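Caprin-1 (Homo sapiens, PDB 4WBE) binds mRNAs, regulates their transport, translation and/or stability and is essential for stress granule formation, here represented by its HR-1 domain. Local coordinates at residues 2-5 with 6-10; 11-14 with 15-18; 45-48 with 49-53; 74-77 with 78-81; 92-96 with 97-101. All blocks are in the same frame, centred on the assembly; numbering follows the deposited sequence.

Contact 1 (2-5 with 6-10); sequences REQL and MREEA
The guanidinium of R7 lays one face over the backbone at E3 and Q4. E3 O sits 3.3 Å above that plane, offset toward the rim, and Q4 CA lies over the same face, further from it. The R7 chain bends back at chi3 (-61°), which folds the group over the preceding turn. R7 NH1 comes 3.4 Å from E3 CB, which lies on the same side of the plane as E3 O. The carboxylate of E3 stays beyond salt-bridge range, with OE1 4.1 Å from R7 NH1, and its plane is turned 68° from the guanidinium. Q4 and E8 run side by side in the same direction. Q4 NE2 gives a weak hydrogen bond of 3.5 Å to E8 OE2, the amide and carboxylate planes 80° apart. R2 and M6 also lie alongside each other, M6 CE reaching R2 CG at 4.1 Å. The same methyl touches L5 CB. Underneath, M6 N, R7 N, E8 N and E9 N bond to R2 O, E3 O, Q4 O and L5 O. R7 packs on R7 of the second subunit, and E8 on W84 of that subunit. The i to i+4 pattern is that of an alpha-helix, here the start of helix 2-27, in a predicted coiled coil.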
# COMPACT_ATOMS: atom_id res chain seq x y z
N ARG A 2 -5.65 -26.66 -5.40
CA ARG A 2 -5.54 -26.19 -4.03
C ARG A 2 -4.28 -25.36 -3.90
O ARG A 2 -4.18 -24.48 -3.05
CB ARG A 2 -5.51 -27.32 -2.99
CG ARG A 2 -5.69 -26.75 -1.58
CD ARG A 2 -5.78 -27.80 -0.50
NE ARG A 2 -4.46 -28.33 -0.17
CZ ARG A 2 -4.27 -29.43 0.54
NH1 ARG A 2 -5.31 -30.11 1.00
NH2 ARG A 2 -3.04 -29.86 0.79
N GLU A 3 -3.30 -25.65 -4.76
CA GLU A 3 -2.12 -24.81 -4.87
C GLU A 3 -2.52 -23.42 -5.33
O GLU A 3 -1.83 -22.44 -5.06
CB GLU A 3 -1.09 -25.44 -5.81
CG GLU A 3 -0.39 -26.66 -5.21
CD GLU A 3 0.55 -27.34 -6.18
OE1 GLU A 3 0.54 -26.97 -7.37
OE2 GLU A 3 1.28 -28.26 -5.76
N GLN A 4 -3.64 -23.34 -6.04
CA GLN A 4 -4.19 -22.06 -6.48
C GLN A 4 -4.68 -21.26 -5.26
O GLN A 4 -4.32 -20.09 -5.09
CB GLN A 4 -5.34 -22.29 -7.46
CG GLN A 4 -6.02 -21.01 -7.95
CD GLN A 4 -7.27 -21.29 -8.78
OE1 GLN A 4 -7.65 -22.45 -8.99
NE2 GLN A 4 -7.92 -20.23 -9.25
N LEU A 5 -5.50 -21.90 -4.43
CA LEU A 5 -5.98 -21.27 -3.21
C LEU A 5 -4.81 -20.86 -2.31
O LEU A 5 -4.83 -19.77 -1.72
CB LEU A 5 -6.94 -22.19 -2.45
CG LEU A 5 -8.33 -22.40 -3.06
CD1 LEU A 5 -9.20 -23.30 -2.17
CD2 LEU A 5 -9.03 -21.08 -3.34
N MET A 6 -3.80 -21.71 -2.22
CA MET A 6 -2.63 -21.40 -1.39
C MET A 6 -1.86 -20.19 -1.90
O MET A 6 -1.38 -19.37 -1.12
CB MET A 6 -1.69 -22.60 -1.26
CG MET A 6 -2.29 -23.80 -0.54
SD MET A 6 -2.99 -23.38 1.08
CE MET A 6 -4.72 -23.52 0.68
N ARG A 7 -1.73 -20.08 -3.22
CA ARG A 7 -1.05 -18.94 -3.81
C ARG A 7 -1.84 -17.65 -3.59
O ARG A 7 -1.28 -16.60 -3.32
CB ARG A 7 -0.77 -19.19 -5.31
CG ARG A 7 0.32 -20.25 -5.52
CD ARG A 7 0.88 -20.30 -6.95
NE ARG A 7 -0.12 -20.63 -7.96
CZ ARG A 7 -0.45 -21.87 -8.32
NH1 ARG A 7 0.13 -22.91 -7.73
NH2 ARG A 7 -1.36 -22.06 -9.26
N GLU A 8 -3.16 -17.74 -3.72
CA GLU A 8 -4.03 -16.60 -3.48
C GLU A 8 -3.96 -16.12 -2.02
O GLU A 8 -3.95 -14.91 -1.75
CB GLU A 8 -5.45 -16.92 -3.96
CG GLU A 8 -5.53 -17.07 -5.49
CD GLU A 8 -6.90 -17.47 -6.00
OE1 GLU A 8 -7.81 -17.71 -5.17
OE2 GLU A 8 -7.08 -17.54 -7.23
N GLU A 9 -3.90 -17.06 -1.09
CA GLU A 9 -3.76 -16.73 0.31
C GLU A 9 -2.42 -16.04 0.57
O GLU A 9 -2.36 -15.03 1.26
CB GLU A 9 -3.82 -18.00 1.17
CG GLU A 9 -3.76 -17.72 2.66
CD GLU A 9 -5.05 -17.09 3.16
OE1 GLU A 9 -6.12 -17.68 2.93
OE2 GLU A 9 -4.99 -15.99 3.77
N ALA A 10 -1.36 -16.60 0.00
CA ALA A 10 -0.03 -16.02 0.18
C ALA A 10 0.05 -14.60 -0.37
O ALA A 10 0.73 -13.75 0.19
CB ALA A 10 1.04 -16.91 -0.46

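Contact 2 (11-14 with 15-18); sequences EQKR and LKTV
T17 grips the carbonyl of K13 twice, and this is the tight part of the contact. T17 N and T17 OG1 both donate to K13 O, each at 3.0 Å. They reach it from opposite faces of the carbonyl plane. The hydroxyl is anti to its own carbonyl carbon (chi1 -57°), which turns OG1 back toward the preceding turn. V18 CG2 comes 3.3 Å from R14 O, the acceptor for V18 N. L15 CB packs against Q12 O at 3.3 Å, while L15 CG rests by E11 O. L15 N and K16 N bond to E11 O and Q12 O. This is regular alpha-helix in the middle of helix 2-27, within the predicted coiled coil, and it lies at the dimer interface. L15 packs on L15 of the second subunit. R14 NE forms a salt bridge with E11 OE2 of the second subunit, and E11 OE2 of this chain forms the same bridge with R14 NE of that subunit. R14 NH1 forms another salt bridge, to E88 of its own chain. V18 and T17 lean on L87 of helix 77-88. The lysine side is looser. K13 and K16 lie side by side and point the same way, and they touch through K13 CD and K16 CE, 4.1 Å apart. Their ammonium groups, K13 NZ and K16 NZ, stay 5.3 Å apart. Each charge has a partner elsewhere: K13 NZ pairs with E77 of the second subunit, and K16 NZ with E20 of its own chain. The K16 chain bends at chi3 and chi4, which carries NZ toward the next turn.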
# COMPACT_ATOMS: atom_id res chain seq x y z
N GLU A 11 -0.65 -14.35 -1.47
CA GLU A 11 -0.65 -13.02 -2.07
C GLU A 11 -1.41 -12.03 -1.19
O GLU A 11 -0.95 -10.92 -0.95
CB GLU A 11 -1.18 -13.06 -3.50
CG GLU A 11 -0.87 -11.78 -4.27
CD GLU A 11 -1.14 -11.91 -5.76
OE1 GLU A 11 -1.71 -12.94 -6.17
OE2 GLU A 11 -0.73 -11.00 -6.51
N GLN A 12 -2.58 -12.45 -0.70
CA GLN A 12 -3.34 -11.62 0.23
C GLN A 12 -2.55 -11.30 1.50
O GLN A 12 -2.55 -10.15 1.95
CB GLN A 12 -4.64 -12.31 0.63
CG GLN A 12 -5.69 -12.36 -0.45
CD GLN A 12 -6.77 -13.38 -0.16
OE1 GLN A 12 -6.69 -14.13 0.81
NE2 GLN A 12 -7.81 -13.40 -0.99
N LYS A 13 -1.89 -12.31 2.06
CA LYS A 13 -1.07 -12.15 3.27
C LYS A 13 0.09 -11.20 3.01
O LYS A 13 0.51 -10.45 3.89
CB LYS A 13 -0.55 -13.51 3.75
CG LYS A 13 -1.63 -14.44 4.30
CD LYS A 13 -2.18 -13.92 5.63
CE LYS A 13 -3.21 -14.89 6.22
NZ LYS A 13 -3.65 -14.46 7.58
N ARG A 14 0.62 -11.27 1.79
CA ARG A 14 1.67 -10.36 1.36
C ARG A 14 1.16 -8.92 1.32
O ARG A 14 1.86 -7.99 1.76
CB ARG A 14 2.18 -10.81 -0.01
CG ARG A 14 3.16 -9.85 -0.64
CD ARG A 14 4.10 -10.57 -1.60
NE ARG A 14 4.04 -12.02 -1.44
CZ ARG A 14 5.10 -12.80 -1.21
NH1 ARG A 14 6.31 -12.26 -1.12
NH2 ARG A 14 4.95 -14.11 -1.07
N LEU A 15 -0.05 -8.72 0.81
CA LEU A 15 -0.68 -7.40 0.82
C LEU A 15 -0.87 -6.89 2.24
O LEU A 15 -0.68 -5.71 2.51
CB LEU A 15 -2.04 -7.43 0.12
CG LEU A 15 -2.06 -7.66 -1.40
CD1 LEU A 15 -3.48 -7.58 -1.93
CD2 LEU A 15 -1.19 -6.62 -2.07
N LYS A 16 -1.27 -7.79 3.14
CA LYS A 16 -1.46 -7.43 4.55
C LYS A 16 -0.15 -6.92 5.13
O LYS A 16 -0.11 -5.92 5.85
CB LYS A 16 -1.98 -8.64 5.35
CG LYS A 16 -2.23 -8.36 6.84
CD LYS A 16 -2.83 -9.56 7.58
CE LYS A 16 -1.79 -10.61 7.97
NZ LYS A 16 -0.95 -10.15 9.11
N THR A 17 0.93 -7.63 4.82
CA THR A 17 2.26 -7.25 5.28
C THR A 17 2.67 -5.90 4.72
O THR A 17 3.25 -5.07 5.44
CB THR A 17 3.30 -8.33 4.93
OG1 THR A 17 2.89 -9.58 5.48
CG2 THR A 17 4.67 -7.96 5.48
N VAL A 18 2.36 -5.66 3.44
CA VAL A 18 2.63 -4.36 2.84
C VAL A 18 1.90 -3.24 3.59
O VAL A 18 2.49 -2.20 3.88
CB VAL A 18 2.21 -4.31 1.34
CG1 VAL A 18 2.34 -2.89 0.82
CG2 VAL A 18 3.07 -5.24 0.50

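Contact 3 (45-48 with 49-53); sequences PILS and EEELS
A capping box opens helix 49-62, with S48 at the N-cap and E51 as its partner. S48 OG accepts from E51 N at 3.0 Å, with an N-H...O angle of 163°. In return E51 OE1 accepts from S48 N at 3.1 Å, along a nearly straight bond of 169°. That bond meets the anti side of the carboxylate oxygen and lies out of the carboxylate plane. The serine hydroxyl sits between its backbone N and carbonyl carbon (chi1 68°), where it faces the first turn. The E51 chain runs extended beyond CG, and its CG passes 3.3 Å from S48 OG. The two exchanged bonds thus satisfy amide N-H groups at the helix start, where the backbone has no earlier turn to pair with. L52 N bonds to S48 O and begins the regular helical pattern. A water lies 2.5 Å from S48 OG and makes a weak bond to E50 OE1. An alanine at E51 would remove the carboxylate, so S48 N would probably lose its acceptor and R108 a salt-bridge mate. On the apolar side L47 CD1 meets L52 CD1 at 3.7 Å, the side chains crossing at about a right angle. L47 CD2 also touches E51 OE1. E51 OE2 holds R108 of helix 99-111, and E49 OE1 pairs with K38 of helix 31-39. L47 packs on L37 of helix 31-39 and on I105 and V109 of helix 99-111, so L47, just before the cap, sits against both helices.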
# COMPACT_ATOMS: atom_id res chain seq x y z
N PRO A 45 16.92 -1.64 23.25
CA PRO A 45 16.53 -0.98 22.00
C PRO A 45 15.87 -1.92 20.99
O PRO A 45 16.27 -3.08 20.86
CB PRO A 45 17.87 -0.50 21.44
CG PRO A 45 18.77 -0.39 22.62
CD PRO A 45 18.36 -1.52 23.51
N ILE A 46 14.86 -1.42 20.31
CA ILE A 46 14.27 -2.13 19.18
C ILE A 46 15.06 -1.81 17.91
O ILE A 46 15.33 -2.70 17.11
CB ILE A 46 12.77 -1.83 19.03
CG1 ILE A 46 12.04 -2.20 20.33
CG2 ILE A 46 12.17 -2.61 17.86
CD1 ILE A 46 10.63 -1.66 20.43
N LEU A 47 15.42 -0.54 17.74
CA LEU A 47 16.21 -0.10 16.59
C LEU A 47 17.43 0.71 17.02
O LEU A 47 17.38 1.43 18.02
CB LEU A 47 15.36 0.78 15.66
CG LEU A 47 14.19 0.15 14.93
CD1 LEU A 47 13.56 1.15 13.97
CD2 LEU A 47 14.64 -1.08 14.17
N SER A 48 18.52 0.58 16.29
CA SER A 48 19.64 1.50 16.42
C SER A 48 19.32 2.69 15.53
O SER A 48 18.42 2.61 14.69
CB SER A 48 20.94 0.85 15.95
OG SER A 48 20.93 0.63 14.56
N GLU A 49 20.04 3.79 15.71
CA GLU A 49 19.86 4.96 14.87
C GLU A 49 20.22 4.62 13.43
O GLU A 49 19.63 5.14 12.48
CB GLU A 49 20.70 6.13 15.39
CG GLU A 49 20.63 7.41 14.55
CD GLU A 49 19.24 8.03 14.50
OE1 GLU A 49 18.64 8.25 15.57
OE2 GLU A 49 18.76 8.31 13.38
N GLU A 50 21.20 3.74 13.28
CA GLU A 50 21.68 3.30 11.99
C GLU A 50 20.60 2.52 11.24
O GLU A 50 20.38 2.74 10.04
CB GLU A 50 22.93 2.43 12.16
CG GLU A 50 24.05 3.08 12.99
CD GLU A 50 23.81 3.00 14.49
OE1 GLU A 50 24.12 1.95 15.09
OE2 GLU A 50 23.31 3.99 15.07
N GLU A 51 19.93 1.61 11.93
CA GLU A 51 18.85 0.85 11.33
C GLU A 51 17.68 1.75 11.00
O GLU A 51 17.01 1.57 9.99
CB GLU A 51 18.41 -0.28 12.26
CG GLU A 51 19.45 -1.37 12.40
CD GLU A 51 19.13 -2.32 13.53
OE1 GLU A 51 18.42 -1.90 14.47
OE2 GLU A 51 19.57 -3.48 13.47
N LEU A 52 17.45 2.74 11.85
CA LEU A 52 16.38 3.70 11.64
C LEU A 52 16.62 4.50 10.36
O LEU A 52 15.69 4.76 9.58
CB LEU A 52 16.29 4.64 12.85
CG LEU A 52 15.06 5.53 13.00
CD1 LEU A 52 13.79 4.69 12.94
CD2 LEU A 52 15.12 6.28 14.33
N SER A 53 17.88 4.88 10.12
CA SER A 53 18.24 5.60 8.90
C SER A 53 18.06 4.73 7.66
O SER A 53 17.71 5.23 6.59
CB SER A 53 19.66 6.16 8.99
OG SER A 53 20.50 5.28 9.72
O HOH W 1 22.83 -0.82 13.73

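Contact 4 (74-77 with 78-81)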
# COMPACT_ATOMS: atom_id res chain seq x y z
N GLU A 74 3.63 4.57 -14.32
CA GLU A 74 5.07 4.37 -14.21
C GLU A 74 5.63 4.71 -12.84
O GLU A 74 6.69 4.20 -12.44
CB GLU A 74 5.78 5.27 -15.22
CG GLU A 74 5.48 4.98 -16.67
CD GLU A 74 6.14 5.99 -17.60
OE1 GLU A 74 5.89 7.21 -17.45
OE2 GLU A 74 6.95 5.57 -18.44
N GLN A 75 4.94 5.60 -12.13
CA GLN A 75 5.43 6.16 -10.87
C GLN A 75 5.85 5.12 -9.84
O GLN A 75 6.79 5.33 -9.08
CB GLN A 75 4.39 7.11 -10.28
CG GLN A 75 4.78 7.74 -8.95
CD GLN A 75 5.99 8.65 -9.08
OE1 GLN A 75 5.90 9.76 -9.62
NE2 GLN A 75 7.13 8.20 -8.57
N TYR A 76 5.14 4.01 -9.80
CA TYR A 76 5.35 3.03 -8.75
C TYR A 76 5.94 1.71 -9.21
O TYR A 76 5.91 0.72 -8.47
CB TYR A 76 4.05 2.80 -7.99
CG TYR A 76 3.60 4.03 -7.24
CD1 TYR A 76 4.19 4.38 -6.04
CD2 TYR A 76 2.58 4.83 -7.73
CE1 TYR A 76 3.79 5.50 -5.35
CE2 TYR A 76 2.16 5.96 -7.05
CZ TYR A 76 2.77 6.28 -5.86
OH TYR A 76 2.39 7.39 -5.15
N GLU A 77 6.49 1.69 -10.42
CA GLU A 77 7.12 0.48 -10.93
C GLU A 77 8.29 0.07 -10.03
O GLU A 77 8.32 -1.06 -9.52
CB GLU A 77 7.56 0.67 -12.39
CG GLU A 77 8.36 -0.49 -12.95
CD GLU A 77 7.49 -1.72 -13.22
OE1 GLU A 77 6.26 -1.58 -13.38
OE2 GLU A 77 8.06 -2.84 -13.29
N HIS A 78 9.24 0.98 -9.81
CA HIS A 78 10.38 0.68 -8.95
C HIS A 78 9.98 0.35 -7.51
O HIS A 78 10.49 -0.62 -6.93
CB HIS A 78 11.39 1.83 -8.95
CG HIS A 78 12.17 1.95 -10.21
ND1 HIS A 78 12.22 0.95 -11.16
CD2 HIS A 78 12.94 2.96 -10.70
CE1 HIS A 78 12.99 1.34 -12.16
NE2 HIS A 78 13.43 2.55 -11.91
N ALA A 79 9.06 1.14 -6.96
CA ALA A 79 8.57 0.93 -5.60
C ALA A 79 7.98 -0.46 -5.43
O ALA A 79 8.18 -1.10 -4.39
CB ALA A 79 7.54 2.00 -5.22
N SER A 80 7.22 -0.92 -6.42
CA SER A 80 6.60 -2.24 -6.37
C SER A 80 7.65 -3.34 -6.26
O SER A 80 7.47 -4.32 -5.52
CB SER A 80 5.68 -2.47 -7.58
OG SER A 80 6.41 -2.59 -8.79
N ILE A 81 8.75 -3.18 -7.00
CA ILE A 81 9.85 -4.13 -6.97
C ILE A 81 10.61 -4.09 -5.63
O ILE A 81 10.97 -5.13 -5.09
CB ILE A 81 10.79 -3.91 -8.17
CG1 ILE A 81 10.03 -4.13 -9.48
CG2 ILE A 81 12.00 -4.83 -8.10
CD1 ILE A 81 10.78 -3.68 -10.72
O HOH W 2 9.34 3.71 -11.23
O HOH W 3 8.74 3.75 -7.97
O HOH W 4 5.82 -4.12 -11.13
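S80 OG donates to E77 O over a short 2.6 Å. The hydroxyl lies between its own backbone N and carbonyl carbon (chi1 69°), which turns it back on the previous turn. S80 N bonds to Y76 O at 2.9 Å. E77 O also takes a weak bond from I81 N, at 3.3 Å. I81 CD1 touches E77 OE2, the two side chains running at a slant to each other. The methyl of A79 stands at the edge of the Y76 ring, near its plane, with CB 4.2 Å from CD1. Over one face of that ring lies Q75 CG.

Waters form the next shell. One joins E74 O to H78 N, and another joins Q75 O to A79 N, accepting from that amide at 2.8 Å. A third donates to S80 OG and, weakly, to E77 OE2. An alanine at S80 would probably leave E77 O with a weaker hold and that third water without its main acceptor. Further out, Q75 OE1 accepts from D67 N and R66. The second subunit adds K13, whose amine pairs with E77 OE1, while its Y23 packs on Y76 and its L19 on A79. At this helix start, with Y76 as N-cap, waters thus stand in for the acceptors that an earlier helical turn would give H78 N and A79 N, and the S80 hydroxyl reinforces the weakly held carbonyl of E77.

Contact 5 (92-96 with 97-101); sequences KPVCG and TTYKV
V94 and T97 form an antiparallel hydrogen-bonded pair closed by a type I' turn, with V94 N to T97 O at 2.9 Å and T97 N to V94 O at 2.8 Å. Among the side chains, V94 is set over the Y99 ring. Its CG1 lies 3.4 Å from the ring centroid and only 3° off the normal, a CH-pi contact. V94 CB comes 3.5 Å from Y99 CZ. CG1 takes the place between backbone N and carbonyl carbon (chi1 59°), which aims it at the ring. K92 CB stands at the ring's edge, in its plane. The Y99 hydroxyl bonds to H82. Across the turn T97 CG2 lies 3.2 Å from V94 O. T98 OG1 accepts from V101 N at 3.0 Å and so caps helix 99-111.

K92 O accepts from Y99 N at 3.3 Å, nearly along the C=O axis. P93 and T98 make the neighbouring non-hydrogen-bonded pair. There P93 CA approaches T97 O and T98 CA approaches K92 O in C-H...O contacts. The turn residues C95 and G96 both have positive phi, as a type I' turn requires. V94 and C95 pack on L61 of helix 49-62, and T97 on L54. The whole is a tight beta hairpin with a two-residue type I' loop, whose second strand runs straight into an N-capped helix.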
# COMPACT_ATOMS: atom_id res chain seq x y z
N LYS A 92 19.87 -8.98 -2.41
CA LYS A 92 20.14 -7.99 -3.44
C LYS A 92 20.41 -6.63 -2.80
O LYS A 92 19.88 -6.33 -1.73
CB LYS A 92 18.99 -7.92 -4.45
CG LYS A 92 18.83 -9.19 -5.28
CD LYS A 92 17.61 -9.11 -6.20
CE LYS A 92 17.49 -10.35 -7.08
NZ LYS A 92 16.27 -10.30 -7.95
N PRO A 93 21.27 -5.82 -3.44
CA PRO A 93 21.65 -4.54 -2.82
C PRO A 93 20.53 -3.50 -2.84
O PRO A 93 19.79 -3.40 -3.82
CB PRO A 93 22.83 -4.09 -3.70
CG PRO A 93 22.54 -4.71 -5.03
CD PRO A 93 21.99 -6.06 -4.70
N VAL A 94 20.43 -2.75 -1.74
CA VAL A 94 19.52 -1.61 -1.62
C VAL A 94 19.95 -0.84 -0.37
O VAL A 94 20.29 -1.44 0.64
CB VAL A 94 18.02 -2.05 -1.53
CG1 VAL A 94 17.78 -2.97 -0.34
CG2 VAL A 94 17.11 -0.84 -1.45
N CYS A 95 19.95 0.49 -0.46
CA CYS A 95 20.27 1.34 0.70
C CYS A 95 21.63 1.04 1.33
O CYS A 95 21.79 1.16 2.54
CB CYS A 95 19.19 1.23 1.77
SG CYS A 95 17.56 1.71 1.20
N GLY A 96 22.59 0.61 0.51
CA GLY A 96 23.90 0.27 1.02
C GLY A 96 23.91 -1.02 1.81
O GLY A 96 24.92 -1.38 2.43
N THR A 97 22.80 -1.74 1.79
CA THR A 97 22.71 -3.03 2.47
C THR A 97 21.95 -4.02 1.57
O THR A 97 22.04 -3.93 0.35
CB THR A 97 22.05 -2.91 3.87
OG1 THR A 97 21.88 -4.20 4.46
CG2 THR A 97 20.70 -2.21 3.77
N THR A 98 21.21 -4.94 2.17
CA THR A 98 20.41 -5.88 1.40
C THR A 98 18.95 -5.86 1.85
O THR A 98 18.65 -5.40 2.96
CB THR A 98 20.92 -7.33 1.56
OG1 THR A 98 20.76 -7.74 2.92
CG2 THR A 98 22.38 -7.43 1.15
N TYR A 99 18.07 -6.36 1.00
CA TYR A 99 16.67 -6.52 1.36
C TYR A 99 16.54 -7.53 2.49
O TYR A 99 15.63 -7.44 3.32
CB TYR A 99 15.85 -6.99 0.16
CG TYR A 99 15.73 -5.96 -0.93
CD1 TYR A 99 14.80 -4.94 -0.85
CD2 TYR A 99 16.53 -6.02 -2.06
CE1 TYR A 99 14.67 -3.99 -1.85
CE2 TYR A 99 16.42 -5.08 -3.06
CZ TYR A 99 15.49 -4.07 -2.96
OH TYR A 99 15.39 -3.14 -3.96
N LYS A 100 17.45 -8.50 2.52
CA LYS A 100 17.47 -9.50 3.59
C LYS A 100 17.67 -8.85 4.96
O LYS A 100 16.99 -9.20 5.92
CB LYS A 100 18.55 -10.55 3.34
CG LYS A 100 18.55 -11.66 4.38
CD LYS A 100 19.65 -12.67 4.10
CE LYS A 100 19.69 -13.75 5.18
NZ LYS A 100 20.53 -14.90 4.77
N VAL A 101 18.60 -7.91 5.03
CA VAL A 101 18.85 -7.18 6.28
C VAL A 101 17.68 -6.26 6.64
O VAL A 101 17.32 -6.13 7.81
CB VAL A 101 20.16 -6.37 6.21
CG1 VAL A 101 20.28 -5.43 7.40
CG2 VAL A 101 21.37 -7.31 6.13

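How the contacts relate
The five contacts follow in series along one chain, all within the Caprin-1 dimerization region. Contacts 1 and 2 adjoin on helix 2-27, their centres about 13 Å apart. Both touch the second subunit, as does contact 4, which leads into helix 77-88. Its centre is about 17 Å from that of contact 2. Contact 3, at the start of helix 49-62, and contact 5, the hairpin before helix 99-111, are not touched by the other chain. Their centres lie about 15 Å apart. Contacts 1 and 3 are about 36 Å apart between centres, on opposite sides of the chain's centre. The first helix and contact 4 thus serve the dimer, while contacts 3 and 5, each at the start of a helix, lie within the subunit.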